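PDB 4YHC: sterol regulatory element-binding protein cleavage-activating protein from Schizosaccharomyces pombe, which acts as the escort needed for processing of the SREBP Sre1 at low sterol and oxygen, and is represented here by its WD40 domain. Local coordinates for residues M232-L236 with I314-W318; M367-S373 with E406-V412; L433-G439 with I451-Y456. The protein carries 9 engineered substitutions. The contacts are given in a common frame with arbitrary orientation. Residue numbers count along the deposited sequence, not the author numbering.

Contact 1. Residues M232-L236 with I314-W318; sequences MADIL and ILNKW
Asn316, Ile235 and Leu315 bury most of the surface between 232-236 and 314-318. Residues 232-233 end a 3-10 turn; Asp234 then takes left-handed angles (phi 58°, psi 51°) and Ile235 opens an extended strand, so Asp234 and Ile235 together face Ile230 as a G1 beta bulge. Across the gap, Leu315 (-80°, -34°) and Asn316 (-161°, 165°) form a classic bulge opposite Phe282. The backbones come nearest at Ala233 and Asn316, CA to CA 6.4 Å. This is a seam between consecutive blades of the beta-propeller: the turn between strands 226-230 and 235-239 meets strand 311-317 of the next sheet. The CA-to-CB bonds of Ala233, Ile235, Leu315 and Asn316 all point toward the opposing segment. Asn316, chi1 t, sends ND2 to Ala233 O at 2.8 Å, nearly straight; ND2 also donates to Asp248, while Asn316 OD1 takes a weak bond from Lys317 N at 2.8 Å. Beside this polar link Ile235 (chi1 m, chi2 t) lays CD1 3.8 Å from Leu315 CB, 3.8 Å from Asn316 CB and 3.6 Å from Leu315 O. Asp234 directs its carboxylate elsewhere, in a salt bridge with Arg188 of the preceding blade.

Contact 2. Residues M367-S373 with E406-V412; sequences MRRKSSS and ETQVWEV
Neighbouring antiparallel strands of one propeller blade pair here, 367-373 from strand 363-374 and 406-412 from strand 406-416, the latter within the predicted fifth WD repeat. Their axes approach to 4.5 Å with N-to-C directions 170° apart. Met367-Val412, Arg369-Trp410 and Ser372-Gln408 are non-hydrogen-bonded pairs; Arg368-Glu411, Ser371-Val409 and Ser373-Thr407 are hydrogen-bonded. Arg368 N reaches Glu411 O at 3.0 Å and Glu411 N returns to Arg368 O at 2.8 Å. A classic beta bulge then shifts the register by one: Lys370 (phi -71°, psi -40°) and Ser371 both face Val409, whose O receives Ser371 N at 3.3 Å and, weakly, Lys370 N at 2.9 Å. Val409 N donates to Ser371 O at 2.9 Å; beyond it, Ser373 N to Thr407 O and Thr407 N to Ser373 O both measure 2.7 Å.

On the face of Met367, Arg369, Gln408 and Trp410, Arg369 CB sits 3.6 Å above the centroid of the Trp410 six-membered ring, almost on its normal, a CH-pi contact. Met367 CE lies 3.9 Å from Trp410 CE3 and 4.1 Å from Val412 CG2. Trp410 (chi1 m) donates from NE1 to Gln408 OE1 at 3.0 Å; that OE1 also bonds Ser432 OG, and Gln408 NE2 bonds Ile434 O. On the other face Arg368 (chi1 p) brings NH1 to Glu411 OE1 at 2.8 Å, in a salt bridge. Both faces thus carry a salt bridge: Arg368-Glu411 closes within the blade, whereas Arg369 reaches Asp437 in the loop leading to the next blade, and Met367, Trp410 and Val412 supply the apolar packing.

Contact 3. Residues L433-G439 with I451-Y456; sequences LIIADPG and IVLGNY
Loop 433-439 arches over the tip of a hairpin. The tip is a type II' turn, Leu453 to Tyr456, closed by Leu453 N to Tyr456 O (2.8 Å) and Tyr456 N to Leu453 O (3.0 Å). Gly454 occupies its second position with phi 64° and psi -110°, and its bare CA leaves a shallow hollow into which Ala436 presses its methyl, CB to CA 3.7 Å; an ideal CB on Gly454 would point toward the loop, 3.7 Å from Ala436 CB, and positive phi itself suits glycine.

To one side of this bump Ile434 (chi1 m, chi2 t) drops into the notch between Leu453 and Tyr456: its CD1 lies 4.0 Å from Leu453 CB, its CG1 4.0 Å from Tyr456 CD1. Leu433 reaches the far end of the tyrosine, CD2 3.5 Å from Tyr456 OH. Toward the other end of the loop Pro438 rides across strand 451-453, its CB 3.8 Å from Leu453 CD1 and 4.2 Å from Ile451 CG2. Gly439 N then hydrogen-bonds Val452 O at 2.8 Å, just ahead of strand 441-445; Pro438 CA adds a CA-H...O contact of 3.4 Å to Val452 O.

The space under the arch holds one water, bonded to Asp437 O (2.7 Å), Gly439 O (2.9 Å) and Gly454 N (2.8 Å). Behind the turn, Asn455 ND2 bonds to His29 O. A loop leaving the outer part of one blade and crossing the turn between the second and third strands of the next is the connection that WD40 propellers repeat from blade to blade on one face of the disc.

Contact 1 lies on the opposite side of the propeller from the other two, its centre about 43 Å from contact 2's and 37 Å from contact 3's. Its touching residues are all buried, with one side-chain-to-backbone hydrogen bond and a small apolar contact between its segments at an inter-blade seam. Contact 2 is main-chain pairing inside one blade, with exposed serines and lysine at its margins; contact 3, partly buried, is shape-led packing of an inter-blade loop. Contacts 2 and 3 abut: Arg369 NH2 meets Asp437 OD1 in a 2.9 Å salt bridge, Gln408 NE2 lies 2.7 Å from Ile434 O, and Met367 CG packs 3.7 Å from Ile451 CD1, tying contact 2's blade to the next.

Contact 1. Residues M232-L236 with I314-W318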
loop_
_atom_site.group_PDB
_atom_site.type_symbol
_atom_site.label_atom_id
_atom_site.label_comp_id
_atom_site.label_asym_id
_atom_site.label_seq_id
_atom_site.Cartn_x
_atom_site.Cartn_y
_atom_site.Cartn_z
ATOM N N MET A 232 -1.776 4.585 11.809
ATOM C CA MET A 232 -2.692 5.261 12.766
ATOM C C MET A 232 -2.884 4.513 14.101
ATOM O O MET A 232 -3.376 5.116 15.053
ATOM C CB MET A 232 -4.098 5.487 12.155
ATOM C CG MET A 232 -4.710 4.287 11.488
ATOM S SD MET A 232 -6.378 4.607 10.788
ATOM C CE MET A 232 -6.276 6.364 10.425
ATOM N N ALA A 233 -2.564 3.206 14.121
ATOM C CA ALA A 233 -2.649 2.367 15.313
ATOM C C ALA A 233 -1.314 2.356 16.039
ATOM O O ALA A 233 -1.214 1.820 17.123
ATOM C CB ALA A 233 -3.088 0.933 14.902
ATOM N N ASP A 234 -0.263 2.889 15.405
ATOM C CA ASP A 234 1.126 2.857 15.879
ATOM C C ASP A 234 1.588 1.342 16.092
ATOM O O ASP A 234 2.136 0.958 17.112
ATOM C CB ASP A 234 1.329 3.684 17.139
ATOM C CG ASP A 234 2.657 4.374 17.174
ATOM O OD1 ASP A 234 3.506 4.123 16.301
ATOM O OD2 ASP A 234 2.817 5.267 18.033
ATOM N N ILE A 235 1.361 0.550 15.076
ATOM C CA ILE A 235 1.647 -0.860 15.116
ATOM C C ILE A 235 2.562 -1.217 13.965
ATOM O O ILE A 235 2.344 -0.731 12.848
ATOM C CB ILE A 235 0.379 -1.674 14.935
ATOM C CG1 ILE A 235 -0.396 -1.632 16.254
ATOM C CG2 ILE A 235 0.704 -3.141 14.654
ATOM C CD1 ILE A 235 -1.773 -2.166 16.104
ATOM N N LEU A 236 3.534 -2.073 14.258
ATOM C CA LEU A 236 4.365 -2.710 13.267
ATOM C C LEU A 236 4.202 -4.215 13.320
ATOM O O LEU A 236 4.198 -4.809 14.451
ATOM C CB LEU A 236 5.817 -2.375 13.561
ATOM C CG LEU A 236 6.822 -2.927 12.558
ATOM C CD1 LEU A 236 7.889 -1.952 12.194
ATOM C CD2 LEU A 236 7.510 -4.178 13.100
ATOM N N ILE A 314 -9.624 -5.278 19.683
ATOM C CA ILE A 314 -8.820 -4.188 20.087
ATOM C C ILE A 314 -7.395 -4.483 19.674
ATOM O O ILE A 314 -6.775 -5.342 20.288
ATOM C CB ILE A 314 -8.884 -3.982 21.625
ATOM C CG1 ILE A 314 -10.265 -3.540 22.053
ATOM C CG2 ILE A 314 -7.820 -3.010 22.102
ATOM C CD1 ILE A 314 -10.516 -3.752 23.544
ATOM N N LEU A 315 -6.881 -3.749 18.646
ATOM C CA LEU A 315 -5.538 -3.891 18.143
ATOM C C LEU A 315 -4.513 -3.200 18.951
ATOM O O LEU A 315 -3.391 -3.621 18.966
ATOM C CB LEU A 315 -5.369 -3.280 16.737
ATOM C CG LEU A 315 -5.644 -4.024 15.457
ATOM C CD1 LEU A 315 -5.036 -3.203 14.288
ATOM C CD2 LEU A 315 -5.152 -5.462 15.541
ATOM N N ASN A 316 -4.819 -2.068 19.552
ATOM C CA ASN A 316 -3.820 -1.405 20.326
ATOM C C ASN A 316 -4.513 -0.408 21.283
ATOM O O ASN A 316 -5.708 -0.166 21.143
ATOM C CB ASN A 316 -2.787 -0.699 19.435
ATOM C CG ASN A 316 -1.531 -0.330 20.170
ATOM O OD1 ASN A 316 -1.325 -0.740 21.336
ATOM N ND2 ASN A 316 -0.662 0.455 19.512
ATOM N N LYS A 317 -3.784 0.070 22.276
ATOM C CA LYS A 317 -4.375 1.008 23.241
ATOM C C LYS A 317 -3.373 2.092 23.463
ATOM O O LYS A 317 -2.190 1.809 23.497
ATOM C CB LYS A 317 -4.742 0.338 24.587
ATOM C CG LYS A 317 -5.772 -0.759 24.477
ATOM C CD LYS A 317 -6.548 -1.036 25.743
ATOM C CE LYS A 317 -5.799 -1.941 26.683
ATOM N NZ LYS A 317 -6.366 -1.894 28.084
ATOM N N TRP A 318 -3.864 3.315 23.666
ATOM C CA TRP A 318 -3.051 4.439 23.971
ATOM C C TRP A 318 -2.191 4.193 25.233
ATOM O O TRP A 318 -0.971 4.483 25.249
ATOM C CB TRP A 318 -3.974 5.657 24.179
ATOM C CG TRP A 318 -3.254 6.953 24.131
ATOM C CD1 TRP A 318 -2.765 7.670 25.201
ATOM C CD2 TRP A 318 -2.892 7.691 22.963
ATOM N NE1 TRP A 318 -2.175 8.794 24.764
ATOM C CE2 TRP A 318 -2.200 8.836 23.400
ATOM C CE3 TRP A 318 -3.053 7.485 21.580
ATOM C CZ2 TRP A 318 -1.657 9.769 22.507
ATOM C CZ3 TRP A 318 -2.557 8.415 20.704
ATOM C CH2 TRP A 318 -1.862 9.549 21.163
#

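Contact 2. Residues M367-S373 with E406-V412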
loop_
_atom_site.group_PDB
_atom_site.type_symbol
_atom_site.label_atom_id
_atom_site.label_comp_id
_atom_site.label_asym_id
_atom_site.label_seq_id
_atom_site.Cartn_x
_atom_site.Cartn_y
_atom_site.Cartn_z
ATOM N N MET A 367 -7.535 -11.138 -11.622
ATOM C CA MET A 367 -7.741 -11.294 -13.044
ATOM C C MET A 367 -6.805 -12.390 -13.596
ATOM O O MET A 367 -5.621 -12.417 -13.248
ATOM C CB MET A 367 -7.422 -9.995 -13.779
ATOM C CG MET A 367 -8.414 -8.878 -13.558
ATOM S SD MET A 367 -8.236 -7.508 -14.738
ATOM C CE MET A 367 -8.777 -8.259 -16.271
ATOM N N ARG A 368 -7.309 -13.222 -14.491
ATOM C CA ARG A 368 -6.460 -14.205 -15.261
ATOM C C ARG A 368 -6.888 -14.278 -16.709
ATOM O O ARG A 368 -8.098 -14.193 -16.994
ATOM C CB ARG A 368 -6.525 -15.627 -14.730
ATOM C CG ARG A 368 -7.868 -16.083 -14.256
ATOM C CD ARG A 368 -7.750 -17.470 -13.648
ATOM N NE ARG A 368 -7.601 -18.469 -14.660
ATOM C CZ ARG A 368 -8.586 -19.239 -15.104
ATOM N NH1 ARG A 368 -9.825 -19.165 -14.603
ATOM N NH2 ARG A 368 -8.315 -20.106 -16.056
ATOM N N ARG A 369 -5.914 -14.388 -17.601
ATOM C CA ARG A 369 -6.227 -14.586 -19.005
ATOM C C ARG A 369 -6.476 -16.090 -19.178
ATOM O O ARG A 369 -5.568 -16.823 -19.008
ATOM C CB ARG A 369 -5.113 -14.058 -19.931
ATOM C CG ARG A 369 -5.549 -14.062 -21.415
ATOM C CD ARG A 369 -4.446 -14.021 -22.435
ATOM N NE ARG A 369 -3.371 -13.215 -21.968
ATOM C CZ ARG A 369 -2.259 -13.689 -21.453
ATOM N NH1 ARG A 369 -2.051 -15.002 -21.387
ATOM N NH2 ARG A 369 -1.350 -12.842 -21.003
ATOM N N LYS A 370 -7.719 -16.518 -19.436
ATOM C CA LYS A 370 -8.063 -17.914 -19.753
ATOM C C LYS A 370 -7.585 -18.378 -21.118
ATOM O O LYS A 370 -7.136 -19.486 -21.241
ATOM C CB LYS A 370 -9.560 -18.136 -19.744
ATOM C CG LYS A 370 -10.155 -18.119 -18.356
ATOM C CD LYS A 370 -11.581 -18.653 -18.364
ATOM C CE LYS A 370 -12.595 -17.572 -18.595
ATOM N NZ LYS A 370 -13.918 -18.195 -18.510
ATOM N N SER A 371 -7.675 -17.531 -22.140
ATOM C CA SER A 371 -7.408 -17.973 -23.510
ATOM C C SER A 371 -7.226 -16.824 -24.482
ATOM O O SER A 371 -7.653 -15.689 -24.240
ATOM C CB SER A 371 -8.558 -18.831 -24.030
ATOM O OG SER A 371 -9.705 -18.009 -24.286
ATOM N N SER A 372 -6.608 -17.128 -25.609
ATOM C CA SER A 372 -6.538 -16.172 -26.685
ATOM C C SER A 372 -6.536 -16.854 -28.037
ATOM O O SER A 372 -6.182 -18.032 -28.142
ATOM C CB SER A 372 -5.326 -15.275 -26.545
ATOM O OG SER A 372 -4.148 -16.034 -26.441
ATOM N N SER A 373 -6.965 -16.111 -29.054
ATOM C CA SER A 373 -7.112 -16.669 -30.408
ATOM C C SER A 373 -7.014 -15.600 -31.461
ATOM O O SER A 373 -7.542 -14.479 -31.301
ATOM C CB SER A 373 -8.442 -17.394 -30.557
ATOM O OG SER A 373 -8.265 -18.566 -31.309
ATOM N N GLU A 406 -5.706 -10.278 -31.787
ATOM C CA GLU A 406 -6.257 -11.454 -31.137
ATOM C C GLU A 406 -7.355 -11.162 -30.129
ATOM O O GLU A 406 -7.432 -10.081 -29.525
ATOM C CB GLU A 406 -5.146 -12.296 -30.483
ATOM C CG GLU A 406 -4.305 -11.574 -29.460
ATOM C CD GLU A 406 -3.272 -12.494 -28.818
ATOM O OE1 GLU A 406 -3.624 -13.205 -27.842
ATOM O OE2 GLU A 406 -2.105 -12.510 -29.292
ATOM N N THR A 407 -8.165 -12.191 -29.950
ATOM C CA THR A 407 -9.292 -12.195 -29.078
ATOM C C THR A 407 -8.867 -12.977 -27.817
ATOM O O THR A 407 -8.255 -14.030 -27.926
ATOM C CB THR A 407 -10.499 -12.860 -29.789
ATOM O OG1 THR A 407 -10.965 -11.978 -30.822
ATOM C CG2 THR A 407 -11.584 -13.139 -28.848
ATOM N N GLN A 408 -9.149 -12.413 -26.641
ATOM C CA GLN A 408 -8.759 -12.999 -25.375
ATOM C C GLN A 408 -9.948 -13.114 -24.470
ATOM O O GLN A 408 -10.818 -12.232 -24.451
ATOM C CB GLN A 408 -7.709 -12.112 -24.684
ATOM C CG GLN A 408 -6.386 -11.968 -25.403
ATOM C CD GLN A 408 -5.538 -10.794 -24.900
ATOM O OE1 GLN A 408 -5.958 -9.995 -24.055
ATOM N NE2 GLN A 408 -4.365 -10.651 -25.475
ATOM N N VAL A 409 -10.014 -14.178 -23.698
ATOM C CA VAL A 409 -11.027 -14.308 -22.719
ATOM C C VAL A 409 -10.312 -14.158 -21.385
ATOM O O VAL A 409 -9.315 -14.882 -21.148
ATOM C CB VAL A 409 -11.708 -15.670 -22.729
ATOM C CG1 VAL A 409 -12.766 -15.694 -21.674
ATOM C CG2 VAL A 409 -12.384 -15.937 -24.094
ATOM N N TRP A 410 -10.818 -13.256 -20.545
ATOM C CA TRP A 410 -10.292 -13.058 -19.147
ATOM C C TRP A 410 -11.330 -13.443 -18.137
ATOM O O TRP A 410 -12.576 -13.425 -18.429
ATOM C CB TRP A 410 -9.891 -11.613 -18.962
ATOM C CG TRP A 410 -8.771 -11.170 -19.811
ATOM C CD1 TRP A 410 -8.812 -10.872 -21.129
ATOM C CD2 TRP A 410 -7.412 -10.939 -19.384
ATOM N NE1 TRP A 410 -7.532 -10.517 -21.577
ATOM C CE2 TRP A 410 -6.686 -10.481 -20.502
ATOM C CE3 TRP A 410 -6.759 -11.026 -18.149
ATOM C CZ2 TRP A 410 -5.332 -10.197 -20.450
ATOM C CZ3 TRP A 410 -5.387 -10.682 -18.074
ATOM C CH2 TRP A 410 -4.692 -10.297 -19.231
ATOM N N GLU A 411 -10.889 -13.878 -16.964
ATOM C CA GLU A 411 -11.774 -14.065 -15.864
ATOM C C GLU A 411 -11.400 -12.944 -14.851
ATOM O O GLU A 411 -10.220 -12.745 -14.536
ATOM C CB GLU A 411 -11.669 -15.445 -15.245
ATOM C CG GLU A 411 -12.565 -15.586 -14.013
ATOM C CD GLU A 411 -12.166 -16.692 -13.057
ATOM O OE1 GLU A 411 -11.009 -17.185 -13.105
ATOM O OE2 GLU A 411 -13.018 -17.045 -12.199
ATOM N N VAL A 412 -12.394 -12.142 -14.501
ATOM C CA VAL A 412 -12.317 -11.127 -13.426
ATOM C C VAL A 412 -13.065 -11.628 -12.243
ATOM O O VAL A 412 -14.246 -12.024 -12.348
ATOM C CB VAL A 412 -12.946 -9.828 -13.860
ATOM C CG1 VAL A 412 -12.529 -8.699 -12.935
ATOM C CG2 VAL A 412 -12.518 -9.544 -15.262
#

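Contact 3. Residues L433-G439 with I451-Y456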
loop_
_atom_site.group_PDB
_atom_site.type_symbol
_atom_site.label_atom_id
_atom_site.label_comp_id
_atom_site.label_asym_id
_atom_site.label_seq_id
_atom_site.Cartn_x
_atom_site.Cartn_y
_atom_site.Cartn_z
ATOM N N LEU A 433 -5.382 -5.284 -27.380
ATOM C CA LEU A 433 -3.997 -4.812 -27.427
ATOM C C LEU A 433 -3.144 -5.203 -26.183
ATOM O O LEU A 433 -2.083 -4.643 -25.942
ATOM C CB LEU A 433 -4.026 -3.307 -27.573
ATOM C CG LEU A 433 -4.227 -2.794 -28.996
ATOM C CD1 LEU A 433 -5.112 -3.674 -29.864
ATOM C CD2 LEU A 433 -4.736 -1.376 -28.930
ATOM N N ILE A 434 -3.591 -6.144 -25.384
ATOM C CA ILE A 434 -2.837 -6.512 -24.193
ATOM C C ILE A 434 -2.034 -7.764 -24.437
ATOM O O ILE A 434 -2.582 -8.799 -24.657
ATOM C CB ILE A 434 -3.767 -6.689 -22.987
ATOM C CG1 ILE A 434 -4.412 -5.332 -22.666
ATOM C CG2 ILE A 434 -2.982 -7.123 -21.752
ATOM C CD1 ILE A 434 -5.747 -5.446 -21.966
ATOM N N ILE A 435 -0.712 -7.694 -24.351
ATOM C CA ILE A 435 0.083 -8.956 -24.495
ATOM C C ILE A 435 0.761 -9.424 -23.182
ATOM O O ILE A 435 1.255 -10.539 -23.089
ATOM C CB ILE A 435 1.053 -8.935 -25.703
ATOM C CG1 ILE A 435 1.845 -7.626 -25.772
ATOM C CG2 ILE A 435 0.254 -9.169 -26.987
ATOM C CD1 ILE A 435 1.063 -6.407 -26.241
ATOM N N ALA A 436 0.664 -8.627 -22.134
ATOM C CA ALA A 436 1.298 -8.963 -20.885
ATOM C C ALA A 436 0.415 -9.842 -19.995
ATOM O O ALA A 436 -0.818 -9.882 -20.101
ATOM C CB ALA A 436 1.697 -7.685 -20.154
ATOM N N ASP A 437 1.054 -10.550 -19.089
ATOM C CA ASP A 437 0.355 -11.135 -17.964
ATOM C C ASP A 437 -0.012 -9.955 -17.021
ATOM O O ASP A 437 0.687 -8.988 -16.982
ATOM C CB ASP A 437 1.272 -12.132 -17.281
ATOM C CG ASP A 437 1.437 -13.419 -18.085
ATOM O OD1 ASP A 437 0.678 -13.657 -19.074
ATOM O OD2 ASP A 437 2.300 -14.210 -17.686
ATOM N N PRO A 438 -1.086 -10.077 -16.254
ATOM C CA PRO A 438 -1.552 -8.998 -15.370
ATOM C C PRO A 438 -0.623 -8.756 -14.222
ATOM O O PRO A 438 0.066 -9.648 -13.843
ATOM C CB PRO A 438 -2.889 -9.507 -14.878
ATOM C CG PRO A 438 -2.885 -10.960 -15.096
ATOM C CD PRO A 438 -1.974 -11.241 -16.207
ATOM N N GLY A 439 -0.573 -7.537 -13.722
ATOM C CA GLY A 439 0.262 -7.215 -12.587
ATOM C C GLY A 439 1.242 -6.149 -12.982
ATOM O O GLY A 439 1.585 -6.037 -14.127
ATOM N N ILE A 451 -5.341 -2.952 -11.270
ATOM C CA ILE A 451 -4.585 -4.088 -11.793
ATOM C C ILE A 451 -3.991 -3.636 -13.143
ATOM O O ILE A 451 -4.710 -3.302 -14.052
ATOM C CB ILE A 451 -5.458 -5.333 -12.020
ATOM C CG1 ILE A 451 -5.980 -5.813 -10.672
ATOM C CG2 ILE A 451 -4.612 -6.461 -12.625
ATOM C CD1 ILE A 451 -6.921 -7.002 -10.744
ATOM N N VAL A 452 -2.666 -3.692 -13.268
ATOM C CA VAL A 452 -1.993 -3.352 -14.526
ATOM C C VAL A 452 -2.196 -4.474 -15.548
ATOM O O VAL A 452 -2.053 -5.669 -15.247
ATOM C CB VAL A 452 -0.493 -3.088 -14.309
ATOM C CG1 VAL A 452 0.294 -2.988 -15.621
ATOM C CG2 VAL A 452 -0.302 -1.777 -13.539
ATOM N N LEU A 453 -2.510 -4.072 -16.762
ATOM C CA LEU A 453 -2.662 -4.999 -17.900
ATOM C C LEU A 453 -1.755 -4.499 -18.992
ATOM O O LEU A 453 -2.176 -3.689 -19.832
ATOM C CB LEU A 453 -4.110 -4.943 -18.377
ATOM C CG LEU A 453 -5.103 -5.922 -17.771
ATOM C CD1 LEU A 453 -4.720 -6.644 -16.506
ATOM C CD2 LEU A 453 -6.519 -5.325 -17.676
ATOM N N GLY A 454 -0.466 -4.858 -18.929
ATOM C CA GLY A 454 0.481 -4.248 -19.881
ATOM C C GLY A 454 0.693 -2.758 -19.774
ATOM O O GLY A 454 1.274 -2.272 -18.802
ATOM N N ASN A 455 0.211 -2.003 -20.749
ATOM C CA ASN A 455 0.326 -0.569 -20.674
ATOM C C ASN A 455 -0.957 0.114 -20.278
ATOM O O ASN A 455 -1.033 1.302 -20.340
ATOM C CB ASN A 455 0.858 -0.003 -21.980
ATOM C CG ASN A 455 0.061 -0.436 -23.155
ATOM O OD1 ASN A 455 -0.346 -1.594 -23.237
ATOM N ND2 ASN A 455 -0.245 0.500 -24.037
ATOM N N TYR A 456 -1.946 -0.656 -19.831
ATOM C CA TYR A 456 -3.207 -0.124 -19.361
ATOM C C TYR A 456 -3.352 -0.428 -17.887
ATOM O O TYR A 456 -2.667 -1.301 -17.382
ATOM C CB TYR A 456 -4.356 -0.809 -20.088
ATOM C CG TYR A 456 -4.313 -0.546 -21.593
ATOM C CD1 TYR A 456 -3.600 -1.399 -22.444
ATOM C CD2 TYR A 456 -4.992 0.546 -22.166
ATOM C CE1 TYR A 456 -3.532 -1.165 -23.829
ATOM C CE2 TYR A 456 -4.960 0.763 -23.577
ATOM C CZ TYR A 456 -4.206 -0.096 -24.398
ATOM O OH TYR A 456 -4.091 0.029 -25.788
HETATM O O HOH W 1 0.896 -6.272 -16.934
#